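Local coordinates for protein NAD(P)H-hydrate epimerase (Saccharomyces cerevisiae, PDB 1JZT) that catalyses the epimerisation of the S and R forms of NAD(P)HX, a hydrated, damaged form of NAD(P)H, so that both epimers can be repaired, at residues Q29-L34 and G219-R224; R45-R50 and T133-D138; C77-K82 and V106-F111. All blocks are in the same frame, centred on the assembly; numbering follows the deposited sequence.

Interaction 1: Q29-L34 and G219-R224; sequences QQLMEL and GRFIPR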
ATOM      1  N   GLN A  29      -3.329  -1.605  15.733  1.00 11.40           N
ATOM      2  CA  GLN A  29      -2.429  -0.463  15.776  1.00 11.05           C
ATOM      3  C   GLN A  29      -0.993  -0.860  15.419  1.00 10.94           C
ATOM      4  O   GLN A  29      -0.334  -0.184  14.630  1.00  9.45           O
ATOM      5  CB  GLN A  29      -2.450   0.184  17.167  1.00 11.17           C
ATOM      6  CG  GLN A  29      -3.737   0.941  17.520  1.00 13.18           C
ATOM      7  CD  GLN A  29      -4.863   0.047  18.020  1.00 15.08           C
ATOM      8  OE1 GLN A  29      -4.676  -1.148  18.257  1.00 14.13           O
ATOM      9  NE2 GLN A  29      -6.042   0.632  18.197  1.00 16.26           N
ATOM     10  N   GLN A  30      -0.512  -1.950  16.009  1.00  8.70           N
ATOM     11  CA  GLN A  30       0.841  -2.421  15.740  1.00 10.35           C
ATOM     12  C   GLN A  30       1.014  -2.879  14.298  1.00 10.07           C
ATOM     13  O   GLN A  30       1.930  -2.439  13.599  1.00  9.87           O
ATOM     14  CB  GLN A  30       1.197  -3.599  16.643  1.00  6.90           C
ATOM     15  CG  GLN A  30       1.448  -3.259  18.105  1.00  9.75           C
ATOM     16  CD  GLN A  30       1.509  -4.521  18.942  1.00 10.19           C
ATOM     17  OE1 GLN A  30       0.476  -5.084  19.297  1.00 11.79           O
ATOM     18  NE2 GLN A  30       2.720  -4.989  19.236  1.00 10.82           N
ATOM     19  N   LEU A  31       0.143  -3.774  13.856  1.00  9.71           N
ATOM     20  CA  LEU A  31       0.251  -4.309  12.502  1.00 11.05           C
ATOM     21  C   LEU A  31       0.171  -3.238  11.417  1.00  9.91           C
ATOM     22  O   LEU A  31       0.935  -3.268  10.448  1.00  9.43           O
ATOM     23  CB  LEU A  31      -0.822  -5.374  12.277  1.00 11.60           C
ATOM     24  CG  LEU A  31      -0.725  -6.602  13.190  1.00 14.24           C
ATOM     25  CD1 LEU A  31      -1.768  -7.631  12.769  1.00 14.20           C
ATOM     26  CD2 LEU A  31       0.676  -7.209  13.119  1.00 15.63           C
HETATM   27  N   MSE A  32      -0.754  -2.297  11.587  1.00  9.60           N
HETATM   28  CA  MSE A  32      -0.935  -1.221  10.627  1.00  9.18           C
HETATM   29  C   MSE A  32       0.277  -0.285  10.607  1.00  8.61           C
HETATM   30  O   MSE A  32       0.699   0.187   9.547  1.00  8.72           O
HETATM   31  CB  MSE A  32      -2.217  -0.449  10.958  1.00 11.64           C
HETATM   32  CG  MSE A  32      -2.614   0.600   9.931  1.00 14.10           C
HETATM   33 SE   MSE A  32      -4.518   1.042  10.078  0.90 20.06          SE
HETATM   34  CE  MSE A  32      -5.246  -0.599   9.353  1.00 15.93           C
ATOM     35  N   GLU A  33       0.843  -0.020  11.781  1.00  7.87           N
ATOM     36  CA  GLU A  33       2.016   0.841  11.875  1.00  8.67           C
ATOM     37  C   GLU A  33       3.185   0.166  11.158  1.00  8.72           C
ATOM     38  O   GLU A  33       3.890   0.792  10.360  1.00  7.09           O
ATOM     39  CB  GLU A  33       2.385   1.073  13.340  1.00  9.09           C
ATOM     40  CG  GLU A  33       3.500   2.079  13.563  1.00 11.07           C
ATOM     41  CD  GLU A  33       3.155   3.471  13.053  1.00 10.55           C
ATOM     42  OE1 GLU A  33       1.956   3.840  13.029  1.00  9.40           O
ATOM     43  OE2 GLU A  33       4.096   4.210  12.698  1.00 10.59           O
ATOM     44  N   LEU A  34       3.389  -1.115  11.447  1.00  8.10           N
ATOM     45  CA  LEU A  34       4.474  -1.869  10.824  1.00  9.08           C
ATOM     46  C   LEU A  34       4.244  -1.999   9.318  1.00  8.39           C
ATOM     47  O   LEU A  34       5.180  -1.864   8.536  1.00  7.99           O
ATOM     48  CB  LEU A  34       4.598  -3.253  11.471  1.00  9.29           C
ATOM     49  CG  LEU A  34       5.096  -3.314  12.926  1.00  9.37           C
ATOM     50  CD1 LEU A  34       5.065  -4.759  13.409  1.00 11.81           C
ATOM     51  CD2 LEU A  34       6.509  -2.757  13.023  1.00 12.27           C
ATOM     52  N   GLY A 219       5.789  -6.379   6.290  1.00 10.73           N
ATOM     53  CA  GLY A 219       5.045  -6.894   7.426  1.00 10.81           C
ATOM     54  C   GLY A 219       5.876  -7.979   8.083  1.00 11.88           C
ATOM     55  O   GLY A 219       5.546  -9.164   8.014  1.00 11.73           O
ATOM     56  N   ARG A 220       6.965  -7.570   8.729  1.00 11.22           N
ATOM     57  CA  ARG A 220       7.871  -8.512   9.381  1.00 12.35           C
ATOM     58  C   ARG A 220       7.421  -8.841  10.804  1.00 13.91           C
ATOM     59  O   ARG A 220       7.941  -8.290  11.771  1.00 10.75           O
ATOM     60  CB  ARG A 220       9.286  -7.924   9.390  1.00 10.67           C
ATOM     61  CG  ARG A 220      10.386  -8.867   9.855  1.00 11.18           C
ATOM     62  CD  ARG A 220      11.763  -8.244   9.634  1.00 10.38           C
ATOM     63  NE  ARG A 220      12.845  -9.149  10.038  1.00 10.95           N
ATOM     64  CZ  ARG A 220      14.138  -8.854   9.946  1.00 10.49           C
ATOM     65  NH1 ARG A 220      14.523  -7.674   9.460  1.00  9.41           N
ATOM     66  NH2 ARG A 220      15.050  -9.733  10.345  1.00  8.66           N
ATOM     67  N   PHE A 221       6.447  -9.741  10.924  1.00 14.50           N
ATOM     68  CA  PHE A 221       5.933 -10.139  12.230  1.00 15.22           C
ATOM     69  C   PHE A 221       5.339 -11.541  12.190  1.00 15.86           C
ATOM     70  O   PHE A 221       4.367 -11.833  12.884  1.00 14.42           O
ATOM     71  CB  PHE A 221       4.883  -9.128  12.713  1.00 15.64           C
ATOM     72  CG  PHE A 221       3.907  -8.701  11.646  1.00 14.27           C
ATOM     73  CD1 PHE A 221       2.993  -9.606  11.109  1.00 13.48           C
ATOM     74  CD2 PHE A 221       3.908  -7.387  11.174  1.00 13.25           C
ATOM     75  CE1 PHE A 221       2.098  -9.211  10.118  1.00 15.20           C
ATOM     76  CE2 PHE A 221       3.017  -6.983  10.183  1.00 16.99           C
ATOM     77  CZ  PHE A 221       2.107  -7.896   9.653  1.00 15.74           C
ATOM     78  N   ILE A 222       5.941 -12.409  11.383  1.00 16.27           N
ATOM     79  CA  ILE A 222       5.465 -13.784  11.226  1.00 17.29           C
ATOM     80  C   ILE A 222       6.495 -14.843  11.625  1.00 16.68           C
ATOM     81  O   ILE A 222       7.575 -14.917  11.039  1.00 16.61           O
ATOM     82  CB  ILE A 222       5.056 -14.045   9.762  1.00 18.83           C
ATOM     83  CG1 ILE A 222       3.923 -13.100   9.368  1.00 18.84           C
ATOM     84  CG2 ILE A 222       4.642 -15.499   9.579  1.00 16.58           C
ATOM     85  CD1 ILE A 222       3.737 -12.994   7.879  1.00 24.47           C
ATOM     86  N   PRO A 223       6.171 -15.676  12.633  1.00 17.61           N
ATOM     87  CA  PRO A 223       7.079 -16.731  13.091  1.00 18.66           C
ATOM     88  C   PRO A 223       7.042 -17.918  12.124  1.00 19.75           C
ATOM     89  O   PRO A 223       6.091 -18.073  11.357  1.00 18.48           O
ATOM     90  CB  PRO A 223       6.542 -17.069  14.482  1.00 18.53           C
ATOM     91  CG  PRO A 223       5.089 -16.849  14.339  1.00 18.85           C
ATOM     92  CD  PRO A 223       4.989 -15.582  13.508  1.00 18.72           C
ATOM     93  N   ARG A 224       8.077 -18.749  12.163  1.00 21.56           N
ATOM     94  CA  ARG A 224       8.183 -19.900  11.269  1.00 25.08           C
ATOM     95  C   ARG A 224       7.002 -20.872  11.291  1.00 24.60           C
ATOM     96  O   ARG A 224       6.364 -21.108  10.266  1.00 24.66           O
ATOM     97  CB  ARG A 224       9.471 -20.665  11.577  1.00 28.04           C
ATOM     98  CG  ARG A 224       9.795 -21.770  10.593  1.00 33.56           C
ATOM     99  CD  ARG A 224      11.003 -22.559  11.064  1.00 38.93           C
ATOM    100  NE  ARG A 224      11.356 -23.625  10.133  1.00 43.91           N
ATOM    101  CZ  ARG A 224      11.819 -23.419   8.905  1.00 46.56           C
ATOM    102  NH1 ARG A 224      11.986 -22.178   8.461  1.00 48.19           N
ATOM    103  NH2 ARG A 224      12.113 -24.451   8.123  1.00 47.60           N
TER
HETATM  104  O   HOH W   1       6.938  -4.734   8.894  1.00  9.44           O
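The backbone carbonyl O of Leu34 is gripped twice: by the hydroxyl of Ser38 one helical turn further on, and weakly, at 3.4 Å, by water 1, which also accepts a hydrogen bond from Arg220 N (2.8 Å). In this Rossmann-like fold the contact ties the N-terminal part of helix 28-46 to the loop that leaves strand 214-218 and leads into helix 224-229. The Ser38 hydroxyl also hydrogen-bonds Gly219 N, so one serine and one water together bridge helix and loop. Beside this polar link the packing centres on the Phe221 ring. Leu31 CD2 stands over one face, 3.6 Å from the ring centroid and only 3° off the normal, and its nearly equal distances to all six ring carbons confirm a CH-pi contact placed over the middle. Leu34, one turn along the helix from Leu31, approaches obliquely through CD1, 3.6 Å from Phe221 CD2. With chi1 at 44°, CG of Phe221 lies between the backbone N and the carbonyl carbon, a crowded setting that sets the ring against the Gly219 carbonyl of its own loop. There an inverse gamma turn centred on Arg220 brings Gly219 O within 3.1 Å of Phe221 N, a weak bond, and the same carbonyl oxygen sits 3.8 Å above the centre of the ring, on the face opposite Leu31 CD2.

Interaction 2: R45-R50 and T133-D138; sequences RQFPLR and TLCIVD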
ATOM      1  N   ARG A  45      13.266   3.301  -0.912  1.00 11.48           N
ATOM      2  CA  ARG A  45      14.301   2.489  -1.544  1.00 15.09           C
ATOM      3  C   ARG A  45      14.208   2.502  -3.070  1.00 14.83           C
ATOM      4  O   ARG A  45      15.225   2.436  -3.763  1.00 13.80           O
ATOM      5  CB  ARG A  45      14.231   1.058  -1.019  1.00 15.52           C
ATOM      6  CG  ARG A  45      15.430   0.216  -1.398  1.00 20.77           C
ATOM      7  CD  ARG A  45      15.577  -0.977  -0.476  1.00 20.95           C
ATOM      8  NE  ARG A  45      15.860  -0.586   0.905  1.00 21.53           N
ATOM      9  CZ  ARG A  45      16.010  -1.457   1.900  1.00 22.18           C
ATOM     10  NH1 ARG A  45      15.904  -2.760   1.661  1.00 17.61           N
ATOM     11  NH2 ARG A  45      16.268  -1.036   3.134  1.00 23.42           N
ATOM     12  N   GLN A  46      12.985   2.602  -3.581  1.00 13.11           N
ATOM     13  CA  GLN A  46      12.726   2.628  -5.019  1.00 14.76           C
ATOM     14  C   GLN A  46      12.978   4.026  -5.596  1.00 14.79           C
ATOM     15  O   GLN A  46      13.388   4.168  -6.750  1.00 15.36           O
ATOM     16  CB  GLN A  46      11.273   2.198  -5.272  1.00 15.36           C
ATOM     17  CG  GLN A  46      10.917   1.839  -6.705  1.00 19.13           C
ATOM     18  CD  GLN A  46      11.631   0.591  -7.199  1.00 19.22           C
ATOM     19  OE1 GLN A  46      11.895  -0.338  -6.433  1.00 21.01           O
ATOM     20  NE2 GLN A  46      11.938   0.562  -8.488  1.00 21.65           N
ATOM     21  N   PHE A  47      12.748   5.057  -4.788  1.00 14.35           N
ATOM     22  CA  PHE A  47      12.949   6.438  -5.238  1.00 14.93           C
ATOM     23  C   PHE A  47      13.839   7.228  -4.275  1.00 14.90           C
ATOM     24  O   PHE A  47      13.406   8.209  -3.667  1.00 13.79           O
ATOM     25  CB  PHE A  47      11.600   7.143  -5.382  1.00 15.26           C
ATOM     26  CG  PHE A  47      10.648   6.444  -6.313  1.00 17.78           C
ATOM     27  CD1 PHE A  47      10.850   6.467  -7.690  1.00 18.37           C
ATOM     28  CD2 PHE A  47       9.546   5.760  -5.813  1.00 17.24           C
ATOM     29  CE1 PHE A  47       9.963   5.817  -8.555  1.00 20.40           C
ATOM     30  CE2 PHE A  47       8.654   5.108  -6.663  1.00 17.16           C
ATOM     31  CZ  PHE A  47       8.864   5.138  -8.038  1.00 18.07           C
ATOM     32  N   PRO A  48      15.108   6.812  -4.135  1.00 15.60           N
ATOM     33  CA  PRO A  48      16.055   7.489  -3.238  1.00 17.03           C
ATOM     34  C   PRO A  48      16.163   8.985  -3.534  1.00 18.88           C
ATOM     35  O   PRO A  48      16.137   9.407  -4.691  1.00 18.60           O
ATOM     36  CB  PRO A  48      17.368   6.743  -3.487  1.00 16.34           C
ATOM     37  CG  PRO A  48      17.226   6.242  -4.891  1.00 15.65           C
ATOM     38  CD  PRO A  48      15.791   5.781  -4.937  1.00 16.02           C
ATOM     39  N   LEU A  49      16.276   9.781  -2.478  1.00 19.98           N
ATOM     40  CA  LEU A  49      16.374  11.223  -2.626  1.00 23.66           C
ATOM     41  C   LEU A  49      17.804  11.693  -2.879  1.00 25.65           C
ATOM     42  O   LEU A  49      18.016  12.813  -3.349  1.00 24.04           O
ATOM     43  CB  LEU A  49      15.810  11.917  -1.381  1.00 26.08           C
ATOM     44  CG  LEU A  49      14.309  11.718  -1.149  1.00 25.31           C
ATOM     45  CD1 LEU A  49      13.910  12.342   0.172  1.00 29.03           C
ATOM     46  CD2 LEU A  49      13.525  12.334  -2.294  1.00 27.26           C
ATOM     47  N   ARG A  50      18.782  10.841  -2.587  1.00 28.02           N
ATOM     48  CA  ARG A  50      20.179  11.211  -2.793  1.00 30.81           C
ATOM     49  C   ARG A  50      20.492  11.488  -4.258  1.00 32.37           C
ATOM     50  O   ARG A  50      20.192  10.675  -5.134  1.00 32.85           O
ATOM     51  CB  ARG A  50      21.122  10.114  -2.294  1.00 31.41           C
ATOM     52  CG  ARG A  50      22.579  10.559  -2.303  1.00 33.51           C
ATOM     53  CD  ARG A  50      23.517   9.477  -2.812  1.00 33.24           C
ATOM     54  NE  ARG A  50      24.893   9.966  -2.897  0.50 34.97           N
ATOM     55  N   THR A 133       4.114  15.363  -9.262  1.00 17.27           N
ATOM     56  CA  THR A 133       4.151  14.139  -8.473  1.00 15.70           C
ATOM     57  C   THR A 133       5.271  13.172  -8.843  1.00 14.59           C
ATOM     58  O   THR A 133       5.469  12.858 -10.015  1.00 15.13           O
ATOM     59  CB  THR A 133       2.804  13.419  -8.602  1.00 13.97           C
ATOM     60  OG1 THR A 133       1.786  14.238  -8.018  1.00 17.07           O
ATOM     61  CG2 THR A 133       2.845  12.061  -7.914  1.00 13.56           C
ATOM     62  N   LEU A 134       5.992  12.702  -7.827  1.00 14.01           N
ATOM     63  CA  LEU A 134       7.096  11.756  -7.997  1.00 12.94           C
ATOM     64  C   LEU A 134       6.551  10.352  -8.236  1.00 12.17           C
ATOM     65  O   LEU A 134       7.007   9.637  -9.128  1.00 10.99           O
ATOM     66  CB  LEU A 134       7.970  11.752  -6.741  1.00 15.81           C
ATOM     67  CG  LEU A 134       8.954  10.592  -6.578  1.00 18.66           C
ATOM     68  CD1 LEU A 134      10.062  10.663  -7.635  1.00 20.10           C
ATOM     69  CD2 LEU A 134       9.549  10.651  -5.181  1.00 19.58           C
ATOM     70  N   CYS A 135       5.589   9.954  -7.412  1.00 11.03           N
ATOM     71  CA  CYS A 135       4.965   8.645  -7.542  1.00 11.08           C
ATOM     72  C   CYS A 135       3.640   8.672  -6.803  1.00 11.47           C
ATOM     73  O   CYS A 135       3.387   9.559  -5.979  1.00 11.42           O
ATOM     74  CB  CYS A 135       5.853   7.544  -6.957  1.00 11.66           C
ATOM     75  SG  CYS A 135       5.953   7.539  -5.142  1.00 13.66           S
ATOM     76  N   ILE A 136       2.796   7.694  -7.108  1.00 11.18           N
ATOM     77  CA  ILE A 136       1.486   7.593  -6.499  1.00 10.19           C
ATOM     78  C   ILE A 136       1.395   6.314  -5.687  1.00 10.24           C
ATOM     79  O   ILE A 136       1.811   5.248  -6.141  1.00 10.86           O
ATOM     80  CB  ILE A 136       0.387   7.577  -7.579  1.00 11.36           C
ATOM     81  CG1 ILE A 136       0.472   8.856  -8.413  1.00 11.44           C
ATOM     82  CG2 ILE A 136      -0.993   7.441  -6.925  1.00 14.66           C
ATOM     83  CD1 ILE A 136      -0.277   8.774  -9.737  1.00 11.10           C
ATOM     84  N   VAL A 137       0.880   6.425  -4.471  1.00  8.70           N
ATOM     85  CA  VAL A 137       0.713   5.253  -3.631  1.00  6.66           C
ATOM     86  C   VAL A 137      -0.752   4.857  -3.678  1.00  7.47           C
ATOM     87  O   VAL A 137      -1.642   5.614  -3.255  1.00  9.81           O
ATOM     88  CB  VAL A 137       1.088   5.517  -2.160  1.00  7.38           C
ATOM     89  CG1 VAL A 137       0.821   4.260  -1.333  1.00  5.55           C
ATOM     90  CG2 VAL A 137       2.546   5.919  -2.058  1.00  6.11           C
ATOM     91  N   ASP A 138      -0.981   3.657  -4.195  1.00  8.37           N
ATOM     92  CA  ASP A 138      -2.311   3.089  -4.334  1.00  7.82           C
ATOM     93  C   ASP A 138      -2.678   2.298  -3.088  1.00  7.17           C
ATOM     94  O   ASP A 138      -2.300   1.139  -2.951  1.00  8.96           O
ATOM     95  CB  ASP A 138      -2.353   2.170  -5.568  1.00  5.37           C
ATOM     96  CG  ASP A 138      -3.556   1.247  -5.571  1.00  8.86           C
ATOM     97  OD1 ASP A 138      -4.637   1.660  -5.083  1.00  7.11           O
ATOM     98  OD2 ASP A 138      -3.427   0.100  -6.070  1.00  8.00           O
TER
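Phe47, the first residue past the C-terminal end of helix 28-46, meets Leu134 and Cys135 on strand 133-139, and the contact between the two segments is made entirely by side chains. Its apolar part has two points. Phe47 CB rests against the Leu134 methyl CD2 at 4.1 Å, while further out the ring carbon CE2 lies 3.7 Å from Cys135 CB. The ring thus reaches beyond Leu134 to the next residue of the strand, its CG placed anti to the carbonyl carbon (chi1 -57°).

The second kind of interaction is sulfur-aromatic. Cys135 SG is 4.7 Å from the Phe47 ring centroid and 43° off the ring normal; its nearest ring atom is CE2, at 3.9 Å. A chi1 of 72° places this sulfur by the same ring carbon that CB meets, and both atoms approach obliquely. Gln46 CG covers part of one ring face, 4.0 Å above the plane and displaced toward the rim.

Two hydrogen-bonded links place the contact in the fold: Phe47 O bonds to Tyr86 OH, and the backbone of Cys135 pairs with that of Phe62 on the neighbouring strand 60-65. The Phe47 side chain touches both strand 133-139, through Cys135, and its neighbour 169-172, through Val170: the packing of a helix end against the parallel part of the central sheet in a Rossmann-like alpha/beta fold.

Interaction 3: C77-K82 and V106-F111; sequences CARHLK and VHQLNF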
ATOM      1  N   CYS A  77       1.866   5.131   6.148  1.00  8.55           N
ATOM      2  CA  CYS A  77       2.913   5.310   5.144  1.00  8.87           C
ATOM      3  C   CYS A  77       3.227   6.784   4.911  1.00  7.70           C
ATOM      4  O   CYS A  77       4.385   7.181   4.856  1.00  7.90           O
ATOM      5  CB  CYS A  77       2.468   4.672   3.830  1.00 12.47           C
ATOM      6  SG  CYS A  77       3.547   5.028   2.422  1.00 15.74           S
ATOM      7  N   ALA A  78       2.179   7.585   4.759  1.00  8.47           N
ATOM      8  CA  ALA A  78       2.323   9.008   4.525  1.00  6.87           C
ATOM      9  C   ALA A  78       3.121   9.715   5.621  1.00  9.32           C
ATOM     10  O   ALA A  78       3.927  10.603   5.328  1.00  8.58           O
ATOM     11  CB  ALA A  78       0.946   9.648   4.379  1.00  8.34           C
ATOM     12  N   ARG A  79       2.900   9.333   6.876  1.00  8.53           N
ATOM     13  CA  ARG A  79       3.622   9.948   7.999  1.00  8.72           C
ATOM     14  C   ARG A  79       5.107   9.577   7.961  1.00  7.71           C
ATOM     15  O   ARG A  79       5.967  10.431   8.172  1.00  7.63           O
ATOM     16  CB  ARG A  79       2.982   9.523   9.338  1.00  8.70           C
ATOM     17  CG  ARG A  79       3.819   9.812  10.604  1.00  8.92           C
ATOM     18  CD  ARG A  79       2.942   9.749  11.862  1.00  9.53           C
ATOM     19  NE  ARG A  79       2.007   8.629  11.805  1.00 10.81           N
ATOM     20  CZ  ARG A  79       2.329   7.364  12.057  1.00  8.70           C
ATOM     21  NH1 ARG A  79       3.573   7.044  12.398  1.00  8.13           N
ATOM     22  NH2 ARG A  79       1.405   6.417  11.943  1.00  8.11           N
ATOM     23  N   HIS A  80       5.419   8.315   7.682  1.00  8.08           N
ATOM     24  CA  HIS A  80       6.821   7.920   7.623  1.00  9.85           C
ATOM     25  C   HIS A  80       7.537   8.596   6.458  1.00  9.40           C
ATOM     26  O   HIS A  80       8.696   8.983   6.582  1.00  9.49           O
ATOM     27  CB  HIS A  80       6.951   6.395   7.543  1.00  9.19           C
ATOM     28  CG  HIS A  80       6.708   5.720   8.855  1.00 11.68           C
ATOM     29  ND1 HIS A  80       7.631   5.736   9.881  1.00 12.40           N
ATOM     30  CD2 HIS A  80       5.616   5.088   9.344  1.00 10.05           C
ATOM     31  CE1 HIS A  80       7.116   5.147  10.943  1.00 13.31           C
ATOM     32  NE2 HIS A  80       5.892   4.746  10.645  1.00 11.94           N
ATOM     33  N   LEU A  81       6.843   8.754   5.333  1.00  9.28           N
ATOM     34  CA  LEU A  81       7.438   9.411   4.170  1.00  8.23           C
ATOM     35  C   LEU A  81       7.784  10.854   4.492  1.00 10.02           C
ATOM     36  O   LEU A  81       8.785  11.386   4.005  1.00  7.97           O
ATOM     37  CB  LEU A  81       6.482   9.373   2.980  1.00  7.88           C
ATOM     38  CG  LEU A  81       6.335   8.015   2.288  1.00  6.65           C
ATOM     39  CD1 LEU A  81       5.240   8.093   1.226  1.00  6.92           C
ATOM     40  CD2 LEU A  81       7.668   7.629   1.660  1.00  8.75           C
ATOM     41  N   LYS A  82       6.950  11.490   5.308  1.00  9.84           N
ATOM     42  CA  LYS A  82       7.201  12.873   5.699  1.00 12.98           C
ATOM     43  C   LYS A  82       8.475  12.877   6.545  1.00 13.19           C
ATOM     44  O   LYS A  82       9.357  13.706   6.346  1.00 12.94           O
ATOM     45  CB  LYS A  82       6.019  13.420   6.509  1.00 13.43           C
ATOM     46  CG  LYS A  82       6.162  14.875   6.928  1.00 18.72           C
ATOM     47  CD  LYS A  82       6.106  15.803   5.728  1.00 21.41           C
ATOM     48  CE  LYS A  82       6.275  17.254   6.141  1.00 24.59           C
ATOM     49  NZ  LYS A  82       6.194  18.140   4.946  1.00 26.30           N
ATOM     50  N   VAL A 106      -5.282  10.269  11.090  1.00 11.14           N
ATOM     51  CA  VAL A 106      -5.415  11.535  10.372  1.00 11.12           C
ATOM     52  C   VAL A 106      -4.877  12.677  11.228  1.00 11.08           C
ATOM     53  O   VAL A 106      -4.212  13.583  10.726  1.00 10.17           O
ATOM     54  CB  VAL A 106      -6.887  11.813   9.983  1.00 10.99           C
ATOM     55  CG1 VAL A 106      -7.035  13.231   9.419  1.00 11.44           C
ATOM     56  CG2 VAL A 106      -7.335  10.801   8.942  1.00 10.94           C
ATOM     57  N   HIS A 107      -5.161  12.636  12.525  1.00 12.52           N
ATOM     58  CA  HIS A 107      -4.653  13.672  13.414  1.00 12.97           C
ATOM     59  C   HIS A 107      -3.126  13.620  13.410  1.00 11.88           C
ATOM     60  O   HIS A 107      -2.462  14.651  13.471  1.00 11.87           O
ATOM     61  CB  HIS A 107      -5.191  13.477  14.834  1.00 16.74           C
ATOM     62  CG  HIS A 107      -6.642  13.821  14.982  1.00 19.33           C
ATOM     63  ND1 HIS A 107      -7.313  13.710  16.179  1.00 24.12           N
ATOM     64  CD2 HIS A 107      -7.546  14.286  14.086  1.00 22.59           C
ATOM     65  CE1 HIS A 107      -8.569  14.093  16.017  1.00 24.59           C
ATOM     66  NE2 HIS A 107      -8.735  14.446  14.757  1.00 23.18           N
ATOM     67  N   GLN A 108      -2.568  12.418  13.329  1.00 10.94           N
ATOM     68  CA  GLN A 108      -1.120  12.276  13.301  1.00 12.45           C
ATOM     69  C   GLN A 108      -0.542  12.922  12.038  1.00 12.21           C
ATOM     70  O   GLN A 108       0.567  13.457  12.058  1.00 13.18           O
ATOM     71  CB  GLN A 108      -0.741  10.795  13.391  1.00 13.47           C
ATOM     72  CG  GLN A 108      -1.086  10.179  14.748  1.00 13.01           C
ATOM     73  CD  GLN A 108      -1.127   8.663  14.719  1.00 12.91           C
ATOM     74  OE1 GLN A 108      -0.314   8.024  14.055  1.00 11.51           O
ATOM     75  NE2 GLN A 108      -2.069   8.081  15.452  1.00 12.72           N
ATOM     76  N   LEU A 109      -1.293  12.884  10.941  1.00 11.04           N
ATOM     77  CA  LEU A 109      -0.825  13.500   9.703  1.00 11.35           C
ATOM     78  C   LEU A 109      -0.847  15.025   9.849  1.00 12.26           C
ATOM     79  O   LEU A 109       0.066  15.716   9.390  1.00 12.25           O
ATOM     80  CB  LEU A 109      -1.696  13.053   8.519  1.00 11.39           C
ATOM     81  CG  LEU A 109      -1.505  11.585   8.099  1.00 11.06           C
ATOM     82  CD1 LEU A 109      -2.509  11.197   7.027  1.00 11.99           C
ATOM     83  CD2 LEU A 109      -0.078  11.394   7.574  1.00 14.39           C
ATOM     84  N   ASN A 110      -1.882  15.552  10.502  1.00 12.82           N
ATOM     85  CA  ASN A 110      -1.977  16.998  10.709  1.00 14.42           C
ATOM     86  C   ASN A 110      -0.783  17.441  11.552  1.00 14.11           C
ATOM     87  O   ASN A 110      -0.160  18.472  11.285  1.00 14.12           O
ATOM     88  CB  ASN A 110      -3.277  17.354  11.434  1.00 15.01           C
ATOM     89  CG  ASN A 110      -4.507  16.875  10.691  1.00 17.93           C
ATOM     90  OD1 ASN A 110      -4.532  16.854   9.462  1.00 16.63           O
ATOM     91  ND2 ASN A 110      -5.540  16.502  11.435  1.00 18.33           N
ATOM     92  N   PHE A 111      -0.475  16.639  12.567  1.00 13.92           N
ATOM     93  CA  PHE A 111       0.646  16.893  13.467  1.00 13.93           C
ATOM     94  C   PHE A 111       1.942  17.091  12.686  1.00 14.50           C
ATOM     95  O   PHE A 111       2.774  17.924  13.050  1.00 14.29           O
ATOM     96  CB  PHE A 111       0.788  15.714  14.436  1.00 14.35           C
ATOM     97  CG  PHE A 111       1.861  15.895  15.472  1.00 16.45           C
ATOM     98  CD1 PHE A 111       1.965  17.085  16.189  1.00 17.45           C
ATOM     99  CD2 PHE A 111       2.727  14.850  15.776  1.00 16.64           C
ATOM    100  CE1 PHE A 111       2.913  17.229  17.192  1.00 19.84           C
ATOM    101  CE2 PHE A 111       3.683  14.984  16.782  1.00 18.33           C
ATOM    102  CZ  PHE A 111       3.775  16.174  17.493  1.00 18.67           C
TER
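Leu109 drives its CD2 methyl against the start of segment 77-82, joining two helices of consecutive beta-alpha-beta units in the Rossmann-like sheet: helix 69-83 connects strands 60-65 and 88-91, and helix 100-111 connects 88-91 to 116-117. The short helical segments run nearly parallel, 17° apart with axes 9.7 Å from each other at closest approach, as is expected where both helices link parallel strands.

The tight part faces the sheet. Leu109 CD2 is 3.8 Å from Ala78 CB and 3.7 Å from Arg79 N, so this one methyl lies against both the alanine side chain and the backbone at Arg79; a chi1 of -71° keeps CG beside the backbone N of Leu109 and directs CD2 to the other helix. Val90 of strand 88-91 touches both Ala78 and Leu109 and covers this part on the sheet side.

The looser part is on the side of Gln108, which is only partly buried. Arg79 bends at chi3 and swings its guanidinium past the extended glutamine, the two flat groups inclined by 53°. The strongest polar partner of this guanidinium is Glu33, which forms a salt bridge with NH2. Gln108 OE1 lies over a guanidinium face rather than meeting its N-H groups end on: it is 3.2 Å from Arg79 NH2 and 3.3 Å from NE, yet the angles at both nitrogens are too poor for a hydrogen bond.

Helix 28-46 supplies a segment to interactions 1 and 2, whose centres are 23 Å apart, and through Glu33 it also reaches interaction 3: Glu33 OE1 forms a 2.9 Å salt bridge to Arg79 NH2, and its OE2 lies 2.8 Å from His80 NE2, a probable hydrogen bond. Interactions 2 and 3 do not touch, their nearest atoms being about 5 Å apart. By side-chain distance the predicted NADPHX site lies near interaction 1, with Leu31 about 7 Å from Asp73 and Phe221 about 9 Å from Asp173, and near interaction 3, with Leu109 about 9 Å from Gly72. Segment 133-138 ends at Asp138, a predicted potassium ligand, beyond the residues that pack in interaction 2.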